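Local coordinates for DUF3887 domain-containing protein (Ruminococcus gnavus, PDB 4HYZ) that is of unknown function but belongs to a family of the NTF2 clan, with a curved antiparallel sheet wrapped around helices, and is probably exported, perhaps as a lipoprotein, at residues A[15-18]-A[19-23]; A[30-33]-A[34-38]; A[101-104]-A[105-109]. All coordinates share one frame; numbering follows the deposited sequence.

The three contacts are local and partly buried, each within one continuous run, and meet around a shared polar cluster. Contact 1 lies on helix 13-28, whose inner face rests on the antiparallel sheet while K18 and E22 pair on its outer side. Contact 2 spans the short helix 32-36, further from the chain's centre, with Y32 and W35 buried and D31, E33 and K36 towards solvent. Contact 3 is the turn joining strands 95-103 and 109-113, apolar where Y103, M107 and L109 pack, acidic at D104 and D106. D23 of contact 1 ties them together, forming a salt bridge with R38 of contact 2 and a probable hydrogen bond with Y103 of contact 3; R38 also binds the M107 carbonyl.

Contact 1 of 3, residues A[15-18]-A[19-23]; sequences TVRK and QAMED
Q19 packs back on T15 one turn down helix 13-28, the helix laid against the curved sheet in this NTF2-like fold. Its N donates to T15 O at 3.0 Å, and its side-chain amide reaches forward along the helix, NE2 meeting D23 OD1 from above the carboxylate plane; R38 forms a salt bridge with that same oxygen. A20 follows, its N bonded to V16 O. With only a methyl group, it suits the buried side of the helix, where it meets L101, Y103 and V86 of the sheet. M21, modelled as selenomethionine, bonds N to R17 O. Methionine's long flexible chain packs on F68 and I88 and bends at chi3 (-72°); in one of the two conformers of R17, probably only part of the time, a guanidinium face turns towards M21 CE. E22 N continues the pattern to K18 O on the outer side, and the four-residue spacing brings the opposite charges together. A water accepts from K18 NZ and donates to E22 OE1, while K18 NZ forms a salt bridge with E22 OE2, met on its syn side at 3.0 Å, 16° out of the carboxylate plane.

Contact 2 of 3, residues A[30-33]-A[34-38]; sequences KDYE and SWKSR
D31 receives the backbone of S34 on its carboxylate: S34 N donates to D31 OD1 at 3.1 Å, approaching from above the carboxylate plane, 64° out of it. A weak and unsettled bond may add to this from S34 OG to D31 OD2. One residue further on, W35 N reaches D31 O in the carbonyl plane. Beside this polar group, Y32 uses its ring twice. Its CD1 lies 4.0 Å from W35 CE3, the two side chains slanting past one another, while K36 CB sits over one face of the phenol and K36 CD comes within 3.4 Å of Y32 OH. E33 runs alongside K36 in the same direction, and E33 OE1 touches K36 CE at 3.2 Å; the charged ends, E33 OE1 and K36 NZ, stay 4.1 Å apart, too far for a salt bridge. D31 is thus the N-cap of helix 32-36, and its short acid chain suits the position because it can reach forward to an N-H of the first turn that has no earlier helical carbonyl to bind. CG stands opposite the backbone N (chi1 -174°), which carries the carboxylate towards S34. Three residues on from S34, S37 OG donates to S34 O at 2.6 Å, and S37 N binds E33 O. Further out, the W35 indole stacks with Y52 and meets F112 and F39 edge-to-face, which holds the broad ring in the interior, and S34 rests on I26 of helix 13-28.

Contact 3 of 3, residues A[101-104]-A[105-109]; sequences LAYD and EDMNL. With SO4 (sulfate ion), chain D.
Y103 packs against M107, modelled as selenomethionine, in a beta-hairpin closed by D104 N to N108 O at 3.1 Å. From CB, which is 4.0 Å from M107 SE, the tyrosine side chain runs to CG, met by M107 CE at 3.7 Å. That methyl stands over the centre of one ring face, 10° off the normal, a CH-pi contact with the selenium oblique to the ring; bends at chi2 and chi3 fold the flexible chain back to it. Along the ring, CD1 meets M107 O, and CE1 and CZ meet L109 CD2, the former at 3.5 Å. At the tip, OH bonds to D23 OD2. A leucine here would probably leave D23 OD2 without this partner and the M107 methyl without an aromatic face. In the type I turn D104-M107, M107 N binds D104 O, and D104 OD1 accepts from N108 N at 3.1 Å, a role suited to a short acid. N108 ND2 donates almost straight to O4 of a sulfate, probably from the crystallisation liquor, which K41 N also binds. Strand 95-103 thus lies beside 109-113, the sheet's outermost strand in this chain, with Y103 and M107 against Q19 and L109 against D23 of helix 13-28.

Contact 1 of 3, residues A[15-18]-A[19-23]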
ATOM      1  N   THR A  15      -1.978  17.514   7.882  1.00 33.54           N
ATOM      2  CA  THR A  15      -1.344  18.679   7.251  1.00 32.38           C
ATOM      3  C   THR A  15      -1.501  18.589   5.733  1.00 34.98           C
ATOM      4  O   THR A  15      -1.813  19.587   5.091  1.00 33.58           O
ATOM      5  CB  THR A  15       0.138  18.745   7.645  1.00 33.53           C
ATOM      6  OG1 THR A  15       0.181  18.828   9.046  1.00 34.56           O
ATOM      7  CG2 THR A  15       0.870  19.968   7.072  1.00 31.52           C
ATOM      8  N   VAL A  16      -1.265  17.395   5.173  1.00 29.22           N
ATOM      9  CA  VAL A  16      -1.335  17.191   3.734  1.00 27.63           C
ATOM     10  C   VAL A  16      -2.771  17.360   3.250  1.00 31.98           C
ATOM     11  O   VAL A  16      -2.960  18.077   2.273  1.00 32.24           O
ATOM     12  CB  VAL A  16      -0.732  15.838   3.307  1.00 28.90           C
ATOM     13  CG1 VAL A  16      -1.033  15.522   1.820  1.00 26.75           C
ATOM     14  CG2 VAL A  16       0.774  15.847   3.570  1.00 27.32           C
ATOM     15  N   ARG A  17      -3.761  16.742   3.933  1.00 28.89           N
ATOM     16  CA  ARG A  17      -5.170  16.858   3.553  0.50 30.38           C
ATOM     17  C   ARG A  17      -5.605  18.328   3.601  1.00 34.04           C
ATOM     18  O   ARG A  17      -6.220  18.799   2.667  1.00 35.54           O
ATOM     19  CB  ARG A  17      -6.073  15.986   4.457  0.50 33.83           C
ATOM     20  CG  ARG A  17      -7.584  16.096   4.144  0.50 41.17           C
ATOM     21  CD  ARG A  17      -8.453  15.268   5.079  0.50 45.43           C
ATOM     22  NE  ARG A  17      -9.855  15.717   5.090  0.50 48.90           N
ATOM     23  CZ  ARG A  17     -10.395  16.483   6.037  0.50 58.47           C
ATOM     24  NH1 ARG A  17      -9.657  16.918   7.047  0.50 44.72           N
ATOM     25  NH2 ARG A  17     -11.671  16.845   5.960  0.50 45.13           N
ATOM     26  N   LYS A  18      -5.251  19.053   4.678  1.00 31.71           N
ATOM     27  CA  LYS A  18      -5.618  20.439   4.872  1.00 32.34           C
ATOM     28  C   LYS A  18      -5.029  21.318   3.749  1.00 36.69           C
ATOM     29  O   LYS A  18      -5.780  22.130   3.173  1.00 37.61           O
ATOM     30  CB  LYS A  18      -5.232  20.934   6.276  1.00 36.03           C
ATOM     31  CG  LYS A  18      -5.680  22.365   6.564  1.00 48.91           C
ATOM     32  CD  LYS A  18      -5.144  22.876   7.897  1.00 63.73           C
ATOM     33  CE  LYS A  18      -5.733  24.222   8.300  1.00 65.54           C
ATOM     34  NZ  LYS A  18      -4.965  25.370   7.735  1.00 65.64           N
ATOM     35  N   GLN A  19      -3.741  21.117   3.396  1.00 30.66           N
ATOM     36  CA  GLN A  19      -3.096  21.890   2.326  1.00 28.98           C
ATOM     37  C   GLN A  19      -3.677  21.563   0.960  1.00 32.45           C
ATOM     38  O   GLN A  19      -3.810  22.470   0.147  1.00 31.21           O
ATOM     39  CB  GLN A  19      -1.571  21.673   2.305  1.00 29.02           C
ATOM     40  CG  GLN A  19      -0.842  22.686   1.408  1.00 29.58           C
ATOM     41  CD  GLN A  19      -0.927  24.086   1.959  1.00 35.83           C
ATOM     42  OE1 GLN A  19      -0.381  24.372   3.020  1.00 35.23           O
ATOM     43  NE2 GLN A  19      -1.722  24.951   1.330  1.00 27.73           N
ATOM     44  N   ALA A  20      -4.015  20.271   0.705  1.00 29.09           N
ATOM     45  CA  ALA A  20      -4.582  19.831  -0.571  1.00 29.11           C
ATOM     46  C   ALA A  20      -5.962  20.480  -0.776  1.00 33.31           C
ATOM     47  O   ALA A  20      -6.272  20.948  -1.868  1.00 33.24           O
ATOM     48  CB  ALA A  20      -4.696  18.302  -0.608  1.00 29.03           C
HETATM   49  N   MSE A  21      -6.776  20.530   0.285  1.00 30.41           N
HETATM   50  CA  MSE A  21      -8.101  21.164   0.194  1.00 30.98           C
HETATM   51  C   MSE A  21      -7.972  22.668  -0.103  1.00 35.47           C
HETATM   52  O   MSE A  21      -8.697  23.200  -0.959  1.00 37.61           O
HETATM   53  CB  MSE A  21      -8.896  20.932   1.471  1.00 32.84           C
HETATM   54  CG  MSE A  21      -9.282  19.466   1.655  1.00 39.45           C
HETATM   55 SE   MSE A  21     -10.481  19.285   3.161  0.75 47.91          SE
HETATM   56  CE  MSE A  21      -9.225  19.600   4.645  1.00 41.98           C
ATOM     57  N   GLU A  22      -7.013  23.333   0.555  1.00 30.86           N
ATOM     58  CA  GLU A  22      -6.751  24.774   0.319  1.00 30.39           C
ATOM     59  C   GLU A  22      -6.231  25.011  -1.084  1.00 33.52           C
ATOM     60  O   GLU A  22      -6.682  25.914  -1.751  1.00 34.87           O
ATOM     61  CB  GLU A  22      -5.737  25.301   1.327  1.00 30.60           C
ATOM     62  CG  GLU A  22      -6.371  25.563   2.666  1.00 37.11           C
ATOM     63  CD  GLU A  22      -5.426  25.650   3.837  1.00 46.63           C
ATOM     64  OE1 GLU A  22      -4.228  25.322   3.683  1.00 45.28           O
ATOM     65  OE2 GLU A  22      -5.915  25.968   4.942  1.00 54.66           O
ATOM     66  N   ASP A  23      -5.297  24.171  -1.544  1.00 31.15           N
ATOM     67  CA  ASP A  23      -4.698  24.305  -2.868  1.00 31.75           C
ATOM     68  C   ASP A  23      -5.710  24.021  -3.988  1.00 37.03           C
ATOM     69  O   ASP A  23      -5.626  24.644  -5.044  1.00 37.58           O
ATOM     70  CB  ASP A  23      -3.450  23.417  -2.979  1.00 32.47           C
ATOM     71  CG  ASP A  23      -2.302  23.934  -2.120  1.00 37.35           C
ATOM     72  OD1 ASP A  23      -2.427  25.057  -1.552  1.00 37.76           O
ATOM     73  OD2 ASP A  23      -1.295  23.215  -1.984  1.00 39.87           O
TER
HETATM   74  O   HOH W   1      -2.667  24.779   5.662  1.00 47.13           O

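Contact 2 of 3, residues A[30-33]-A[34-38]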
ATOM      1  N   LYS A  30      -9.719  30.453  -9.985  1.00 41.47           N
ATOM      2  CA  LYS A  30      -9.364  30.927 -11.344  1.00 43.12           C
ATOM      3  C   LYS A  30      -8.264  32.006 -11.282  1.00 48.07           C
ATOM      4  O   LYS A  30      -7.926  32.593 -12.308  1.00 50.72           O
ATOM      5  CB  LYS A  30     -10.589  31.422 -12.168  1.00 46.91           C
ATOM      6  CG  LYS A  30     -11.735  30.410 -12.249  1.00 56.00           C
ATOM      7  CD  LYS A  30     -12.844  30.842 -13.199  1.00 60.10           C
ATOM      8  CE  LYS A  30     -14.102  30.062 -12.896  1.00 66.85           C
ATOM      9  NZ  LYS A  30     -15.211  30.345 -13.850  1.00 60.58           N
ATOM     10  N   ASP A  31      -7.672  32.229 -10.093  1.00 43.26           N
ATOM     11  CA  ASP A  31      -6.567  33.175  -9.900  1.00 42.93           C
ATOM     12  C   ASP A  31      -5.256  32.422 -10.175  1.00 48.25           C
ATOM     13  O   ASP A  31      -4.715  31.759  -9.282  1.00 47.34           O
ATOM     14  CB  ASP A  31      -6.605  33.778  -8.479  1.00 42.75           C
ATOM     15  CG  ASP A  31      -5.608  34.877  -8.203  1.00 48.82           C
ATOM     16  OD1 ASP A  31      -4.571  34.929  -8.893  1.00 51.19           O
ATOM     17  OD2 ASP A  31      -5.836  35.660  -7.277  1.00 53.08           O
ATOM     18  N   TYR A  32      -4.768  32.520 -11.424  1.00 46.56           N
ATOM     19  CA  TYR A  32      -3.558  31.850 -11.896  1.00 45.89           C
ATOM     20  C   TYR A  32      -2.317  32.171 -11.036  1.00 49.10           C
ATOM     21  O   TYR A  32      -1.576  31.258 -10.681  1.00 47.66           O
ATOM     22  CB  TYR A  32      -3.277  32.198 -13.376  1.00 49.13           C
ATOM     23  CG  TYR A  32      -1.939  31.691 -13.861  1.00 50.90           C
ATOM     24  CD1 TYR A  32      -1.632  30.332 -13.831  1.00 51.87           C
ATOM     25  CD2 TYR A  32      -0.951  32.572 -14.280  1.00 53.80           C
ATOM     26  CE1 TYR A  32      -0.378  29.862 -14.219  1.00 55.13           C
ATOM     27  CE2 TYR A  32       0.297  32.113 -14.700  1.00 56.17           C
ATOM     28  CZ  TYR A  32       0.587  30.759 -14.651  1.00 63.64           C
ATOM     29  OH  TYR A  32       1.817  30.315 -15.058  1.00 67.47           O
ATOM     30  N   GLU A  33      -2.083  33.460 -10.738  1.00 46.52           N
ATOM     31  CA  GLU A  33      -0.920  33.888  -9.970  1.00 46.23           C
ATOM     32  C   GLU A  33      -0.941  33.349  -8.527  1.00 47.83           C
ATOM     33  O   GLU A  33       0.135  32.987  -8.035  1.00 48.24           O
ATOM     34  CB  GLU A  33      -0.752  35.428  -9.996  1.00 49.61           C
ATOM     35  CG  GLU A  33      -0.448  35.977 -11.393  1.00 66.54           C
ATOM     36  CD  GLU A  33       0.830  35.538 -12.099  1.00 99.95           C
ATOM     37  OE1 GLU A  33       1.767  35.063 -11.418  1.00 92.48           O
ATOM     38  OE2 GLU A  33       0.914  35.724 -13.334  1.00107.53           O
ATOM     39  N   SER A  34      -2.141  33.235  -7.872  1.00 40.72           N
ATOM     40  CA  SER A  34      -2.205  32.665  -6.518  1.00 38.21           C
ATOM     41  C   SER A  34      -1.908  31.182  -6.569  1.00 42.98           C
ATOM     42  O   SER A  34      -1.195  30.679  -5.707  1.00 40.57           O
ATOM     43  CB  SER A  34      -3.544  32.909  -5.858  1.00 37.90           C
ATOM     44  OG  SER A  34      -3.696  34.301  -5.645  1.00 44.69           O
ATOM     45  N   TRP A  35      -2.424  30.493  -7.612  1.00 41.58           N
ATOM     46  CA  TRP A  35      -2.223  29.063  -7.794  1.00 40.16           C
ATOM     47  C   TRP A  35      -0.759  28.795  -8.067  1.00 44.14           C
ATOM     48  O   TRP A  35      -0.176  27.958  -7.380  1.00 43.27           O
ATOM     49  CB  TRP A  35      -3.131  28.528  -8.908  1.00 39.48           C
ATOM     50  CG  TRP A  35      -2.937  27.068  -9.217  1.00 39.18           C
ATOM     51  CD1 TRP A  35      -3.423  26.001  -8.515  1.00 40.48           C
ATOM     52  CD2 TRP A  35      -2.235  26.521 -10.344  1.00 39.40           C
ATOM     53  NE1 TRP A  35      -3.077  24.827  -9.141  1.00 40.04           N
ATOM     54  CE2 TRP A  35      -2.363  25.117 -10.278  1.00 42.24           C
ATOM     55  CE3 TRP A  35      -1.513  27.087 -11.411  1.00 41.57           C
ATOM     56  CZ2 TRP A  35      -1.800  24.267 -11.236  1.00 42.21           C
ATOM     57  CZ3 TRP A  35      -0.980  26.245 -12.372  1.00 43.38           C
ATOM     58  CH2 TRP A  35      -1.115  24.856 -12.276  1.00 42.92           C
ATOM     59  N   LYS A  36      -0.136  29.566  -8.985  1.00 42.57           N
ATOM     60  CA  LYS A  36       1.301  29.451  -9.303  1.00 42.48           C
ATOM     61  C   LYS A  36       2.177  29.628  -8.036  1.00 44.32           C
ATOM     62  O   LYS A  36       3.137  28.882  -7.853  1.00 45.60           O
ATOM     63  CB  LYS A  36       1.688  30.488 -10.364  1.00 46.57           C
ATOM     64  CG  LYS A  36       3.131  30.405 -10.858  1.00 52.66           C
ATOM     65  CD  LYS A  36       3.338  31.167 -12.183  1.00 63.94           C
ATOM     66  CE  LYS A  36       3.718  32.615 -12.000  1.00 72.74           C
ATOM     67  NZ  LYS A  36       5.127  32.793 -11.557  1.00 84.75           N
ATOM     68  N   SER A  37       1.820  30.581  -7.161  1.00 38.15           N
ATOM     69  CA  SER A  37       2.552  30.914  -5.935  1.00 36.94           C
ATOM     70  C   SER A  37       2.577  29.746  -4.923  1.00 39.54           C
ATOM     71  O   SER A  37       3.387  29.779  -3.989  1.00 39.30           O
ATOM     72  CB  SER A  37       1.967  32.164  -5.274  1.00 35.84           C
ATOM     73  OG  SER A  37       0.821  31.852  -4.491  1.00 36.70           O
ATOM     74  N   ARG A  38       1.700  28.732  -5.104  1.00 34.17           N
ATOM     75  CA  ARG A  38       1.631  27.575  -4.205  1.00 32.16           C
ATOM     76  C   ARG A  38       2.655  26.472  -4.595  1.00 37.11           C
ATOM     77  O   ARG A  38       2.861  25.530  -3.838  1.00 35.95           O
ATOM     78  CB  ARG A  38       0.192  27.046  -4.137  1.00 31.24           C
ATOM     79  CG  ARG A  38      -0.729  27.942  -3.265  1.00 30.52           C
ATOM     80  CD  ARG A  38      -0.314  27.927  -1.782  1.00 34.29           C
ATOM     81  NE  ARG A  38      -0.144  26.534  -1.352  1.00 35.09           N
ATOM     82  CZ  ARG A  38       0.979  25.955  -0.945  1.00 39.48           C
ATOM     83  NH1 ARG A  38       2.056  26.686  -0.663  1.00 28.10           N
ATOM     84  NH2 ARG A  38       1.015  24.652  -0.735  1.00 31.74           N
TER

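Contact 3 of 3, residues A[101-104]-A[105-109]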
ATOM      1  N   LEU A 101      -2.078  15.487  -6.000  1.00 32.45           N
ATOM      2  CA  LEU A 101      -1.197  16.569  -5.587  1.00 32.90           C
ATOM      3  C   LEU A 101       0.005  15.997  -4.904  1.00 38.59           C
ATOM      4  O   LEU A 101      -0.119  15.026  -4.160  1.00 39.98           O
ATOM      5  CB  LEU A 101      -1.932  17.541  -4.620  1.00 32.08           C
ATOM      6  CG  LEU A 101      -2.809  18.631  -5.241  1.00 35.61           C
ATOM      7  CD1 LEU A 101      -4.020  18.049  -5.961  1.00 37.72           C
ATOM      8  CD2 LEU A 101      -3.322  19.573  -4.178  1.00 32.02           C
ATOM      9  N   ALA A 102       1.164  16.604  -5.123  1.00 34.38           N
ATOM     10  CA  ALA A 102       2.399  16.188  -4.475  1.00 32.63           C
ATOM     11  C   ALA A 102       3.099  17.407  -3.927  1.00 34.83           C
ATOM     12  O   ALA A 102       3.048  18.478  -4.530  1.00 36.20           O
ATOM     13  CB  ALA A 102       3.293  15.410  -5.445  1.00 33.07           C
ATOM     14  N   TYR A 103       3.750  17.239  -2.784  1.00 29.97           N
ATOM     15  CA  TYR A 103       4.418  18.303  -2.056  1.00 29.12           C
ATOM     16  C   TYR A 103       5.843  17.980  -1.739  1.00 33.90           C
ATOM     17  O   TYR A 103       6.188  16.817  -1.490  1.00 32.67           O
ATOM     18  CB  TYR A 103       3.682  18.527  -0.701  1.00 29.06           C
ATOM     19  CG  TYR A 103       2.280  19.080  -0.869  1.00 28.96           C
ATOM     20  CD1 TYR A 103       2.066  20.441  -1.081  1.00 30.18           C
ATOM     21  CD2 TYR A 103       1.164  18.236  -0.847  1.00 28.43           C
ATOM     22  CE1 TYR A 103       0.778  20.959  -1.229  1.00 29.16           C
ATOM     23  CE2 TYR A 103      -0.131  18.747  -0.976  1.00 28.91           C
ATOM     24  CZ  TYR A 103      -0.315  20.110  -1.183  1.00 33.09           C
ATOM     25  OH  TYR A 103      -1.566  20.641  -1.368  1.00 32.20           O
ATOM     26  N   ASP A 104       6.651  19.034  -1.604  1.00 29.80           N
ATOM     27  CA  ASP A 104       7.978  18.865  -1.044  1.00 29.83           C
ATOM     28  C   ASP A 104       7.810  19.002   0.494  1.00 33.05           C
ATOM     29  O   ASP A 104       6.683  19.271   0.979  1.00 30.95           O
ATOM     30  CB  ASP A 104       8.997  19.844  -1.666  1.00 32.08           C
ATOM     31  CG  ASP A 104       8.822  21.324  -1.376  1.00 36.67           C
ATOM     32  OD1 ASP A 104       7.895  21.690  -0.606  1.00 34.34           O
ATOM     33  OD2 ASP A 104       9.650  22.107  -1.843  1.00 41.62           O
ATOM     34  N   GLU A 105       8.894  18.812   1.263  1.00 32.75           N
ATOM     35  CA  GLU A 105       8.805  18.856   2.727  1.00 32.70           C
ATOM     36  C   GLU A 105       8.376  20.241   3.250  1.00 38.00           C
ATOM     37  O   GLU A 105       7.822  20.309   4.352  1.00 37.69           O
ATOM     38  CB  GLU A 105      10.134  18.423   3.380  1.00 35.02           C
ATOM     39  CG  GLU A 105      10.399  16.925   3.266  1.00 37.06           C
ATOM     40  CD  GLU A 105       9.785  16.016   4.318  1.00 51.04           C
ATOM     41  OE1 GLU A 105       9.002  16.515   5.156  1.00 37.59           O
ATOM     42  OE2 GLU A 105      10.047  14.790   4.269  1.00 42.51           O
ATOM     43  N   ASP A 106       8.618  21.327   2.464  1.00 34.36           N
ATOM     44  CA  ASP A 106       8.184  22.690   2.836  1.00 34.82           C
ATOM     45  C   ASP A 106       6.700  22.900   2.555  1.00 36.08           C
ATOM     46  O   ASP A 106       6.192  23.999   2.751  1.00 37.51           O
ATOM     47  CB  ASP A 106       9.022  23.767   2.133  1.00 37.57           C
ATOM     48  CG  ASP A 106      10.443  23.856   2.657  1.00 47.44           C
ATOM     49  OD1 ASP A 106      10.729  23.247   3.711  1.00 48.62           O
ATOM     50  OD2 ASP A 106      11.267  24.540   2.020  1.00 52.92           O
HETATM   51  N   MSE A 107       6.002  21.852   2.067  1.00 30.06           N
HETATM   52  CA  MSE A 107       4.547  21.849   1.814  1.00 26.83           C
HETATM   53  C   MSE A 107       4.140  22.790   0.677  1.00 33.65           C
HETATM   54  O   MSE A 107       3.018  23.351   0.655  1.00 33.03           O
HETATM   55  CB  MSE A 107       3.743  22.112   3.111  1.00 27.20           C
HETATM   56  CG  MSE A 107       3.770  20.882   4.064  1.00 30.71           C
HETATM   57 SE   MSE A 107       3.114  19.236   3.232  0.75 32.37          SE
HETATM   58  CE  MSE A 107       1.331  19.774   2.665  1.00 27.50           C
ATOM     59  N   ASN A 108       5.026  22.866  -0.328  1.00 31.17           N
ATOM     60  CA  ASN A 108       4.724  23.602  -1.565  1.00 32.06           C
ATOM     61  C   ASN A 108       4.526  22.566  -2.667  1.00 34.27           C
ATOM     62  O   ASN A 108       5.128  21.516  -2.605  1.00 32.52           O
ATOM     63  CB  ASN A 108       5.813  24.591  -1.878  1.00 29.40           C
ATOM     64  CG  ASN A 108       5.914  25.637  -0.800  1.00 38.15           C
ATOM     65  OD1 ASN A 108       4.923  26.213  -0.362  1.00 36.88           O
ATOM     66  ND2 ASN A 108       7.114  25.932  -0.368  1.00 28.84           N
ATOM     67  N   LEU A 109       3.666  22.828  -3.636  1.00 32.70           N
ATOM     68  CA  LEU A 109       3.379  21.849  -4.692  1.00 31.25           C
ATOM     69  C   LEU A 109       4.558  21.552  -5.619  1.00 35.31           C
ATOM     70  O   LEU A 109       5.299  22.450  -6.017  1.00 33.42           O
ATOM     71  CB  LEU A 109       2.200  22.320  -5.560  1.00 31.20           C
ATOM     72  CG  LEU A 109       0.829  22.413  -4.883  1.00 33.69           C
ATOM     73  CD1 LEU A 109      -0.123  23.288  -5.740  1.00 33.42           C
ATOM     74  CD2 LEU A 109       0.232  21.017  -4.648  1.00 31.31           C
TER
HETATM   75  S   SO4 D 202      10.373  25.562  -1.490  1.00 58.74           S
HETATM   76  O1  SO4 D 202      11.586  24.885  -1.929  1.00 61.37           O
HETATM   77  O2  SO4 D 202      10.609  26.088  -0.140  1.00 59.43           O
HETATM   78  O3  SO4 D 202      10.021  26.673  -2.471  1.00 60.44           O
HETATM   79  O4  SO4 D 202       9.292  24.620  -1.396  1.00 55.56           O